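Local coordinates for protein 3',5'-cyclic-nucleotide phosphodiesterase 1 (Saccharomyces cerevisiae, PDB 4OJV) that belongs to the class-II phosphodiesterases of the metallo-hydrolase/oxidoreductase clan and carries two zinc ions in a metallo-beta-lactamase-like fold, at residues 25-36 / 198-206; 152-162 / 183-193. All blocks are in the same frame, centred on the assembly; numbering follows the deposited sequence.

Interactions 1 and 2 both reach the same mixed sheet, their centres about 18 Å apart. Residues 25-36 contribute its antiparallel hairpin and residues 152-162 and 183-193 the last two parallel strands at one edge, 186-190 outermost, with strand 121-125 between hairpin and pair. Residues 198-206 lead instead into the other large sheet. The contacts meet where T200 CG2 packs 3.9 Å from W156 CZ2, and D123 on strand 121-125 joins them, its carboxylate bonding both T200 OG1 and W156. Neither contact supplies a zinc ligand. However, H128, H130, D132 and H133 follow strand 121-125, and H213 sits on strand 204-215, which begins in interaction 1.

Interaction 1 of 2, residues 25-36 / 198-206; sequences LKPARTEDPELI and KCTIFPWDV
The hairpin of strands 22-27 and 35-38 receives F202 and W204 from the turn that leads into strand 204-215, so that two sheets of the fold meet through aromatic side chains. The paired backbones of L25 and I36 define the hairpin, and F202 enters beside them. P27 lies over one face of the F202 ring, its CD 3.4 Å from the centroid and only 9° off the ring normal, which is the geometry of a CH-pi contact. At the ring's edge E34 O lies in plane, 3.2 Å from F202 CZ, while L25 O approaches near the plane, 3.5 Å from F202 CE2. I36 runs past the phenyl in the opposite direction, with CD1 3.6 Å from F202 CD2; the same methyl reaches the C199 sulfur, SG, at 3.8 Å. A chi1 of -51° turns the F202 ring toward P27 and I36, with CG anti to the carbonyl carbon. W204 is met at its edge by L25 CB, 3.9 Å from CZ3, and F202 CB covers part of one indole face; F4 adds an edge-to-face partner. From strand 25-27, K26 bends at chi3 and chi4 until NZ donates to P27 O and to T30 O, each at 2.8 Å; E5 forms a salt bridge with NZ and S93 a hydrogen bond. The segments share no hydrogen bond. Cohesion therefore rests on CH-pi and apolar packing, and the carbonyl oxygens of E34 and L25 face the rim of F202, where the slightly positive C-H groups probably give a favourable electrostatic contribution.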
loop_
_atom_site.group_PDB
_atom_site.type_symbol
_atom_site.label_atom_id
_atom_site.label_comp_id
_atom_site.label_asym_id
_atom_site.label_seq_id
_atom_site.Cartn_x
_atom_site.Cartn_y
_atom_site.Cartn_z
ATOM N N LEU A 25 -3.948 -15.586 10.917
ATOM C CA LEU A 25 -4.557 -16.749 11.563
ATOM C C LEU A 25 -3.719 -17.226 12.730
ATOM O O LEU A 25 -2.483 -17.258 12.643
ATOM C CB LEU A 25 -4.659 -17.916 10.584
ATOM C CG LEU A 25 -5.266 -17.692 9.202
ATOM C CD1 LEU A 25 -5.239 -18.978 8.391
ATOM C CD2 LEU A 25 -6.683 -17.163 9.314
ATOM N N LYS A 26 -4.395 -17.649 13.798
ATOM C CA LYS A 26 -3.748 -18.375 14.884
ATOM C C LYS A 26 -4.789 -19.257 15.567
ATOM O O LYS A 26 -5.992 -19.031 15.430
ATOM C CB LYS A 26 -3.092 -17.424 15.893
ATOM C CG LYS A 26 -4.077 -16.520 16.634
ATOM C CD LYS A 26 -3.396 -15.650 17.695
ATOM C CE LYS A 26 -3.047 -16.398 18.977
ATOM N NZ LYS A 26 -4.239 -16.909 19.718
ATOM N N PRO A 27 -4.334 -20.268 16.328
ATOM C CA PRO A 27 -5.277 -21.040 17.126
ATOM C C PRO A 27 -5.952 -20.150 18.160
ATOM O O PRO A 27 -5.340 -19.212 18.679
ATOM C CB PRO A 27 -4.381 -22.068 17.827
ATOM C CG PRO A 27 -3.186 -22.198 16.942
ATOM C CD PRO A 27 -2.962 -20.802 16.431
ATOM N N ALA A 28 -7.211 -20.447 18.465
ATOM C CA ALA A 28 -7.915 -19.715 19.507
ATOM C C ALA A 28 -7.236 -19.879 20.866
ATOM O O ALA A 28 -6.683 -20.942 21.179
ATOM C CB ALA A 28 -9.359 -20.167 19.581
ATOM N N ARG A 29 -7.259 -18.800 21.646
ATOM C CA ARG A 29 -6.918 -18.801 23.085
ATOM C C ARG A 29 -5.432 -18.851 23.433
ATOM O O ARG A 29 -5.026 -18.277 24.440
ATOM C CB ARG A 29 -7.661 -19.917 23.835
ATOM C CG ARG A 29 -9.172 -19.755 23.856
ATOM C CD ARG A 29 -9.887 -20.969 24.452
ATOM N NE ARG A 29 -9.693 -22.177 23.644
ATOM C CZ ARG A 29 -10.439 -22.528 22.597
ATOM N NH1 ARG A 29 -11.471 -21.783 22.213
ATOM N NH2 ARG A 29 -10.152 -23.641 21.931
ATOM N N THR A 30 -4.629 -19.537 22.629
ATOM C CA THR A 30 -3.215 -19.743 22.970
ATOM C C THR A 30 -2.389 -18.469 22.760
ATOM O O THR A 30 -2.788 -17.567 22.014
ATOM C CB THR A 30 -2.625 -20.955 22.227
ATOM O OG1 THR A 30 -2.981 -20.888 20.841
ATOM C CG2 THR A 30 -3.164 -22.247 22.830
ATOM N N GLU A 31 -1.230 -18.382 23.408
ATOM C CA GLU A 31 -0.519 -17.099 23.484
ATOM C C GLU A 31 0.879 -17.104 22.872
ATOM O O GLU A 31 1.706 -16.249 23.188
ATOM C CB GLU A 31 -0.493 -16.552 24.914
ATOM C CG GLU A 31 0.276 -17.394 25.915
ATOM C CD GLU A 31 0.053 -16.917 27.333
ATOM O OE1 GLU A 31 1.024 -16.455 27.964
ATOM O OE2 GLU A 31 -1.100 -16.976 27.803
ATOM N N ASP A 32 1.133 -18.048 21.977
ATOM C CA ASP A 32 2.377 -18.039 21.220
ATOM C C ASP A 32 2.458 -16.773 20.373
ATOM O O ASP A 32 1.424 -16.234 19.955
ATOM C CB ASP A 32 2.457 -19.252 20.309
ATOM C CG ASP A 32 2.221 -20.532 21.048
ATOM O OD1 ASP A 32 3.173 -21.054 21.662
ATOM O OD2 ASP A 32 1.074 -21.006 21.032
ATOM N N PRO A 33 3.684 -16.290 20.112
ATOM C CA PRO A 33 3.829 -15.123 19.233
ATOM C C PRO A 33 3.659 -15.450 17.748
ATOM O O PRO A 33 3.458 -14.545 16.947
ATOM C CB PRO A 33 5.250 -14.637 19.531
ATOM C CG PRO A 33 5.975 -15.847 20.011
ATOM C CD PRO A 33 4.962 -16.683 20.740
ATOM N N GLU A 34 3.732 -16.723 17.382
ATOM C CA GLU A 34 3.711 -17.108 15.979
ATOM C C GLU A 34 2.346 -16.889 15.350
ATOM O O GLU A 34 1.307 -17.131 15.961
ATOM C CB GLU A 34 4.164 -18.561 15.808
ATOM C CG GLU A 34 5.654 -18.780 16.057
ATOM C CD GLU A 34 6.021 -18.926 17.525
ATOM O OE1 GLU A 34 5.120 -19.104 18.368
ATOM O OE2 GLU A 34 7.232 -18.875 17.839
ATOM N N LEU A 35 2.377 -16.419 14.104
ATOM C CA LEU A 35 1.189 -16.076 13.341
ATOM C C LEU A 35 1.372 -16.506 11.891
ATOM O O LEU A 35 2.497 -16.473 11.371
ATOM C CB LEU A 35 0.962 -14.560 13.367
ATOM C CG LEU A 35 0.711 -13.920 14.730
ATOM C CD1 LEU A 35 0.808 -12.403 14.665
ATOM C CD2 LEU A 35 -0.642 -14.360 15.278
ATOM N N ILE A 36 0.274 -16.899 11.245
ATOM C CA ILE A 36 0.234 -17.152 9.807
ATOM C C ILE A 36 -0.471 -15.981 9.133
ATOM O O ILE A 36 -1.453 -15.467 9.665
ATOM C CB ILE A 36 -0.548 -18.460 9.482
ATOM C CG1 ILE A 36 0.296 -19.696 9.830
ATOM C CG2 ILE A 36 -1.041 -18.463 8.032
ATOM C CD1 ILE A 36 -0.486 -20.986 9.738
ATOM N N LYS A 198 1.778 -29.599 5.717
ATOM C CA LYS A 198 1.730 -29.258 7.137
ATOM C C LYS A 198 2.148 -27.821 7.378
ATOM O O LYS A 198 3.082 -27.320 6.746
ATOM C CB LYS A 198 2.604 -30.207 7.966
ATOM C CG LYS A 198 2.354 -31.694 7.727
ATOM C CD LYS A 198 0.961 -32.120 8.171
ATOM C CE LYS A 198 0.650 -33.546 7.744
ATOM N NZ LYS A 198 -0.769 -33.916 8.007
ATOM N N CYS A 199 1.436 -27.152 8.282
ATOM C CA CYS A 199 1.876 -25.854 8.774
ATOM C C CYS A 199 3.090 -26.060 9.676
ATOM O O CYS A 199 3.259 -27.131 10.270
ATOM C CB CYS A 199 0.764 -25.139 9.538
ATOM S SG CYS A 199 -0.626 -24.581 8.521
ATOM N N THR A 200 3.927 -25.033 9.782
ATOM C CA THR A 200 5.236 -25.149 10.427
ATOM C C THR A 200 5.174 -25.130 11.956
ATOM O O THR A 200 5.956 -25.813 12.619
ATOM C CB THR A 200 6.202 -24.046 9.938
ATOM O OG1 THR A 200 5.759 -22.771 10.415
ATOM C CG2 THR A 200 6.275 -24.020 8.416
ATOM N N ILE A 201 4.266 -24.344 12.523
ATOM C CA ILE A 201 4.194 -24.237 13.988
ATOM C C ILE A 201 2.873 -24.779 14.525
ATOM O O ILE A 201 2.859 -25.585 15.472
ATOM C CB ILE A 201 4.434 -22.788 14.496
ATOM C CG1 ILE A 201 5.791 -22.249 14.013
ATOM C CG2 ILE A 201 4.301 -22.692 16.018
ATOM C CD1 ILE A 201 7.015 -22.892 14.643
ATOM N N PHE A 202 1.763 -24.360 13.922
ATOM C CA PHE A 202 0.468 -24.797 14.418
ATOM C C PHE A 202 0.211 -26.227 13.969
ATOM O O PHE A 202 0.666 -26.623 12.899
ATOM C CB PHE A 202 -0.671 -23.893 13.935
ATOM C CG PHE A 202 -0.447 -22.419 14.176
ATOM C CD1 PHE A 202 0.183 -21.951 15.331
ATOM C CD2 PHE A 202 -0.917 -21.488 13.253
ATOM C CE1 PHE A 202 0.374 -20.592 15.537
ATOM C CE2 PHE A 202 -0.733 -20.128 13.457
ATOM C CZ PHE A 202 -0.091 -19.682 14.599
ATOM N N PRO A 203 -0.544 -26.997 14.776
ATOM C CA PRO A 203 -0.850 -28.394 14.436
ATOM C C PRO A 203 -1.991 -28.460 13.416
ATOM O O PRO A 203 -3.060 -29.039 13.679
ATOM C CB PRO A 203 -1.240 -29.004 15.786
ATOM C CG PRO A 203 -1.792 -27.855 16.560
ATOM C CD PRO A 203 -1.005 -26.647 16.131
ATOM N N TRP A 204 -1.741 -27.834 12.266
ATOM C CA TRP A 204 -2.727 -27.669 11.207
ATOM C C TRP A 204 -2.247 -28.223 9.905
ATOM O O TRP A 204 -1.051 -28.200 9.607
ATOM C CB TRP A 204 -3.000 -26.202 10.947
ATOM C CG TRP A 204 -3.598 -25.398 12.049
ATOM C CD1 TRP A 204 -3.997 -25.800 13.320
ATOM C CD2 TRP A 204 -3.889 -23.977 11.983
ATOM N NE1 TRP A 204 -4.510 -24.741 14.031
ATOM C CE2 TRP A 204 -4.467 -23.606 13.272
ATOM C CE3 TRP A 204 -3.730 -22.999 11.004
ATOM C CZ2 TRP A 204 -4.862 -22.303 13.550
ATOM C CZ3 TRP A 204 -4.138 -21.697 11.296
ATOM C CH2 TRP A 204 -4.691 -21.358 12.534
ATOM N N ASP A 205 -3.185 -28.715 9.107
ATOM C CA ASP A 205 -2.937 -29.018 7.705
ATOM C C ASP A 205 -3.285 -27.800 6.864
ATOM O O ASP A 205 -4.211 -27.055 7.199
ATOM C CB ASP A 205 -3.806 -30.187 7.226
ATOM C CG ASP A 205 -3.530 -31.483 7.960
ATOM O OD1 ASP A 205 -2.393 -31.707 8.421
ATOM O OD2 ASP A 205 -4.472 -32.295 8.040
ATOM N N VAL A 206 -2.548 -27.617 5.774
ATOM C CA VAL A 206 -2.873 -26.628 4.748
ATOM C C VAL A 206 -3.022 -27.351 3.412
ATOM O O VAL A 206 -2.156 -28.148 3.031
ATOM C CB VAL A 206 -1.848 -25.461 4.689
ATOM C CG1 VAL A 206 -0.430 -25.947 4.418
ATOM C CG2 VAL A 206 -2.278 -24.406 3.675
#

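Interaction 2 of 2, residues 152-162 / 183-193; sequences KKTIWGLPHTI and SRKLKLKCLNP
K153 O accepts two hydrogen bonds: from K187 N, in the carbonyl plane at 3.0 Å, and from a water, also at 3.0 Å. That water accepts from K187 NZ at 2.8 Å. K187 NZ also bonds R184 O at 2.7 Å, which fixes the bent end of its chain. Nearby, the extended K152 side chain crosses the end of the strand pair and donates from NZ to S183 O at 2.8 Å, so two ammonium groups are drawn close by backbone carbonyls that probably offset their repulsion. K153, I155 and G157 use both N and O toward K185, K187, K189 and L191, whereas the backbones of T154 and W156 bond strand 121-125 and I126 just after it. W156 and K189 lie side by side; K189 CB is 4.1 Å from the centroid of the W156 six-membered ring, 27° off the normal, and T154 CG2 covers the rim of the same face. D123 OD1 holds the indole NE1, and Y125 stacks on the ring. On the sheet face that carries I155 and L188, these side chains lie side by side, pointing the same way, and I162 of the helix brings CB to 3.6 Å from C190 SG. Strand axes 4.7 Å apart and 23° from parallel, linked through helix 159-169, identify a beta-alpha-beta crossover at the edge of the mixed sheet.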
loop_
_atom_site.group_PDB
_atom_site.type_symbol
_atom_site.label_atom_id
_atom_site.label_comp_id
_atom_site.label_asym_id
_atom_site.label_seq_id
_atom_site.Cartn_x
_atom_site.Cartn_y
_atom_site.Cartn_z
ATOM N N LYS A 152 12.816 -15.901 11.018
ATOM C CA LYS A 152 12.820 -15.951 9.554
ATOM C C LYS A 152 11.409 -16.104 9.007
ATOM O O LYS A 152 10.549 -16.703 9.660
ATOM C CB LYS A 152 13.687 -17.108 9.060
ATOM C CG LYS A 152 15.134 -17.048 9.527
ATOM C CD LYS A 152 15.995 -18.067 8.802
ATOM C CE LYS A 152 17.454 -17.931 9.210
ATOM N NZ LYS A 152 18.345 -18.792 8.387
ATOM N N LYS A 153 11.180 -15.563 7.810
ATOM C CA LYS A 153 9.872 -15.646 7.155
ATOM C C LYS A 153 9.901 -16.473 5.874
ATOM O O LYS A 153 10.863 -16.424 5.102
ATOM C CB LYS A 153 9.329 -14.255 6.831
ATOM C CG LYS A 153 9.107 -13.328 8.022
ATOM C CD LYS A 153 8.236 -12.151 7.595
ATOM C CE LYS A 153 8.438 -10.899 8.433
ATOM N NZ LYS A 153 7.737 -10.964 9.735
ATOM N N THR A 154 8.828 -17.216 5.655
ATOM C CA THR A 154 8.657 -18.031 4.466
ATOM C C THR A 154 7.380 -17.617 3.749
ATOM O O THR A 154 6.325 -17.437 4.377
ATOM C CB THR A 154 8.611 -19.536 4.809
ATOM O OG1 THR A 154 9.805 -19.897 5.509
ATOM C CG2 THR A 154 8.507 -20.380 3.550
ATOM N N ILE A 155 7.487 -17.456 2.434
ATOM C CA ILE A 155 6.364 -17.127 1.564
ATOM C C ILE A 155 6.040 -18.401 0.785
ATOM O O ILE A 155 6.898 -18.910 0.042
ATOM C CB ILE A 155 6.727 -16.002 0.568
ATOM C CG1 ILE A 155 7.170 -14.723 1.290
ATOM C CG2 ILE A 155 5.553 -15.727 -0.355
ATOM C CD1 ILE A 155 7.939 -13.761 0.402
ATOM N N TRP A 156 4.832 -18.921 0.991
ATOM C CA TRP A 156 4.354 -20.135 0.341
ATOM C C TRP A 156 3.356 -19.812 -0.726
ATOM O O TRP A 156 2.563 -18.867 -0.600
ATOM C CB TRP A 156 3.653 -21.027 1.344
ATOM C CG TRP A 156 4.462 -21.442 2.534
ATOM C CD1 TRP A 156 4.603 -20.777 3.743
ATOM C CD2 TRP A 156 5.236 -22.674 2.675
ATOM N NE1 TRP A 156 5.396 -21.495 4.603
ATOM C CE2 TRP A 156 5.805 -22.646 4.023
ATOM C CE3 TRP A 156 5.499 -23.762 1.850
ATOM C CZ2 TRP A 156 6.613 -23.670 4.501
ATOM C CZ3 TRP A 156 6.310 -24.791 2.343
ATOM C CH2 TRP A 156 6.856 -24.741 3.635
ATOM N N GLY A 157 3.318 -20.631 -1.771
ATOM C CA GLY A 157 2.312 -20.482 -2.810
ATOM C C GLY A 157 2.406 -21.606 -3.812
ATOM O O GLY A 157 3.372 -22.370 -3.813
ATOM N N LEU A 158 1.402 -21.706 -4.664
ATOM C CA LEU A 158 1.492 -22.554 -5.838
ATOM C C LEU A 158 2.507 -21.944 -6.812
ATOM O O LEU A 158 2.852 -20.768 -6.693
ATOM C CB LEU A 158 0.110 -22.694 -6.486
ATOM C CG LEU A 158 -0.964 -23.445 -5.681
ATOM C CD1 LEU A 158 -2.272 -23.466 -6.456
ATOM C CD2 LEU A 158 -0.527 -24.854 -5.301
ATOM N N PRO A 159 3.000 -22.737 -7.786
ATOM C CA PRO A 159 3.993 -22.195 -8.725
ATOM C C PRO A 159 3.576 -20.920 -9.467
ATOM O O PRO A 159 4.419 -20.052 -9.691
ATOM C CB PRO A 159 4.211 -23.351 -9.702
ATOM C CG PRO A 159 3.948 -24.568 -8.878
ATOM C CD PRO A 159 2.805 -24.191 -7.969
ATOM N N HIS A 160 2.303 -20.770 -9.819
ATOM C CA HIS A 160 1.871 -19.561 -10.555
ATOM C C HIS A 160 2.113 -18.295 -9.757
ATOM O O HIS A 160 2.224 -17.202 -10.317
ATOM C CB HIS A 160 0.407 -19.656 -10.995
ATOM C CG HIS A 160 -0.589 -19.457 -9.874
ATOM N ND1 HIS A 160 -1.162 -20.485 -9.222
ATOM C CD2 HIS A 160 -1.103 -18.293 -9.307
ATOM C CE1 HIS A 160 -2.002 -20.003 -8.284
ATOM N NE2 HIS A 160 -1.956 -18.664 -8.333
ATOM N N THR A 161 2.190 -18.441 -8.440
ATOM C CA THR A 161 2.501 -17.334 -7.547
ATOM C C THR A 161 4.004 -17.227 -7.318
ATOM O O THR A 161 4.588 -16.168 -7.521
ATOM C CB THR A 161 1.770 -17.515 -6.213
ATOM O OG1 THR A 161 0.357 -17.436 -6.440
ATOM C CG2 THR A 161 2.179 -16.454 -5.210
ATOM N N ILE A 162 4.635 -18.323 -6.901
ATOM C CA ILE A 162 6.032 -18.266 -6.495
ATOM C C ILE A 162 6.957 -17.860 -7.641
ATOM O O ILE A 162 7.856 -17.040 -7.463
ATOM C CB ILE A 162 6.480 -19.592 -5.838
ATOM C CG1 ILE A 162 5.703 -19.827 -4.531
ATOM C CG2 ILE A 162 7.990 -19.612 -5.619
ATOM C CD1 ILE A 162 5.924 -18.781 -3.449
ATOM N N SER A 183 21.719 -15.137 4.550
ATOM C CA SER A 183 21.122 -15.579 5.810
ATOM C C SER A 183 19.777 -16.274 5.614
ATOM O O SER A 183 19.275 -16.915 6.537
ATOM C CB SER A 183 20.984 -14.419 6.805
ATOM O OG SER A 183 20.124 -13.407 6.319
ATOM N N ARG A 184 19.216 -16.158 4.408
ATOM C CA ARG A 184 17.954 -16.825 4.044
ATOM C C ARG A 184 16.827 -16.506 5.030
ATOM O O ARG A 184 16.016 -17.367 5.376
ATOM C CB ARG A 184 18.140 -18.342 3.853
ATOM C CG ARG A 184 19.231 -18.732 2.856
ATOM C CD ARG A 184 18.920 -18.255 1.441
ATOM N NE ARG A 184 20.039 -18.450 0.513
ATOM C CZ ARG A 184 20.150 -19.464 -0.342
ATOM N NH1 ARG A 184 19.216 -20.407 -0.400
ATOM N NH2 ARG A 184 21.206 -19.538 -1.144
ATOM N N LYS A 185 16.798 -15.255 5.475
ATOM C CA LYS A 185 15.770 -14.779 6.401
ATOM C C LYS A 185 14.411 -14.593 5.714
ATOM O O LYS A 185 13.384 -14.513 6.391
ATOM C CB LYS A 185 16.215 -13.472 7.071
ATOM C CG LYS A 185 17.408 -13.589 8.019
ATOM C CD LYS A 185 17.658 -12.277 8.759
ATOM C CE LYS A 185 19.091 -12.170 9.266
ATOM N NZ LYS A 185 19.301 -10.962 10.118
ATOM N N LEU A 186 14.416 -14.507 4.385
ATOM C CA LEU A 186 13.197 -14.531 3.584
ATOM C C LEU A 186 13.332 -15.622 2.543
ATOM O O LEU A 186 14.287 -15.614 1.766
ATOM C CB LEU A 186 12.940 -13.187 2.901
ATOM C CG LEU A 186 11.569 -13.056 2.219
ATOM C CD1 LEU A 186 10.418 -13.155 3.219
ATOM C CD2 LEU A 186 11.480 -11.752 1.447
ATOM N N LYS A 187 12.395 -16.566 2.539
ATOM C CA LYS A 187 12.421 -17.697 1.617
ATOM C C LYS A 187 11.130 -17.799 0.830
ATOM O O LYS A 187 10.066 -17.485 1.355
ATOM C CB LYS A 187 12.609 -19.005 2.389
ATOM C CG LYS A 187 13.984 -19.184 3.009
ATOM C CD LYS A 187 14.085 -20.560 3.651
ATOM C CE LYS A 187 15.368 -20.724 4.448
ATOM N NZ LYS A 187 15.329 -19.963 5.729
ATOM N N LEU A 188 11.228 -18.240 -0.420
ATOM C CA LEU A 188 10.072 -18.585 -1.255
ATOM C C LEU A 188 9.982 -20.097 -1.375
ATOM O O LEU A 188 10.977 -20.744 -1.732
ATOM C CB LEU A 188 10.220 -17.991 -2.658
ATOM C CG LEU A 188 10.123 -16.474 -2.824
ATOM C CD1 LEU A 188 10.580 -16.042 -4.206
ATOM C CD2 LEU A 188 8.692 -16.017 -2.610
ATOM N N LYS A 189 8.811 -20.666 -1.090
ATOM C CA LYS A 189 8.631 -22.111 -1.168
ATOM C C LYS A 189 7.334 -22.470 -1.875
ATOM O O LYS A 189 6.279 -21.872 -1.636
ATOM C CB LYS A 189 8.676 -22.732 0.226
ATOM C CG LYS A 189 10.056 -22.700 0.859
ATOM C CD LYS A 189 10.100 -23.498 2.148
ATOM C CE LYS A 189 11.417 -23.283 2.875
ATOM N NZ LYS A 189 11.525 -24.164 4.068
ATOM N N CYS A 190 7.413 -23.450 -2.766
ATOM C CA CYS A 190 6.242 -23.908 -3.502
ATOM C C CYS A 190 5.462 -24.972 -2.747
ATOM O O CYS A 190 6.021 -25.750 -1.966
ATOM C CB CYS A 190 6.632 -24.440 -4.882
ATOM S SG CYS A 190 6.838 -23.176 -6.159
ATOM N N LEU A 191 4.158 -24.979 -3.000
ATOM C CA LEU A 191 3.248 -26.009 -2.542
ATOM C C LEU A 191 2.744 -26.775 -3.757
ATOM O O LEU A 191 2.659 -26.227 -4.858
ATOM C CB LEU A 191 2.054 -25.378 -1.828
ATOM C CG LEU A 191 2.333 -24.631 -0.527
ATOM C CD1 LEU A 191 1.127 -23.766 -0.168
ATOM C CD2 LEU A 191 2.672 -25.593 0.602
ATOM N N ASN A 192 2.393 -28.037 -3.536
ATOM C CA ASN A 192 1.731 -28.850 -4.548
ATOM C C ASN A 192 0.222 -28.713 -4.424
ATOM O O ASN A 192 -0.315 -28.790 -3.318
ATOM C CB ASN A 192 2.113 -30.325 -4.397
ATOM C CG ASN A 192 3.586 -30.576 -4.639
ATOM O OD1 ASN A 192 4.186 -30.012 -5.555
ATOM N ND2 ASN A 192 4.178 -31.434 -3.818
ATOM N N PRO A 193 -0.475 -28.534 -5.560
ATOM C CA PRO A 193 -1.925 -28.395 -5.502
ATOM C C PRO A 193 -2.616 -29.682 -5.034
ATOM O O PRO A 193 -2.166 -30.797 -5.362
ATOM C CB PRO A 193 -2.307 -28.071 -6.953
ATOM C CG PRO A 193 -1.218 -28.674 -7.770
ATOM C CD PRO A 193 0.027 -28.511 -6.946
HETATM O O HOH W 1 13.219 -18.152 5.924
#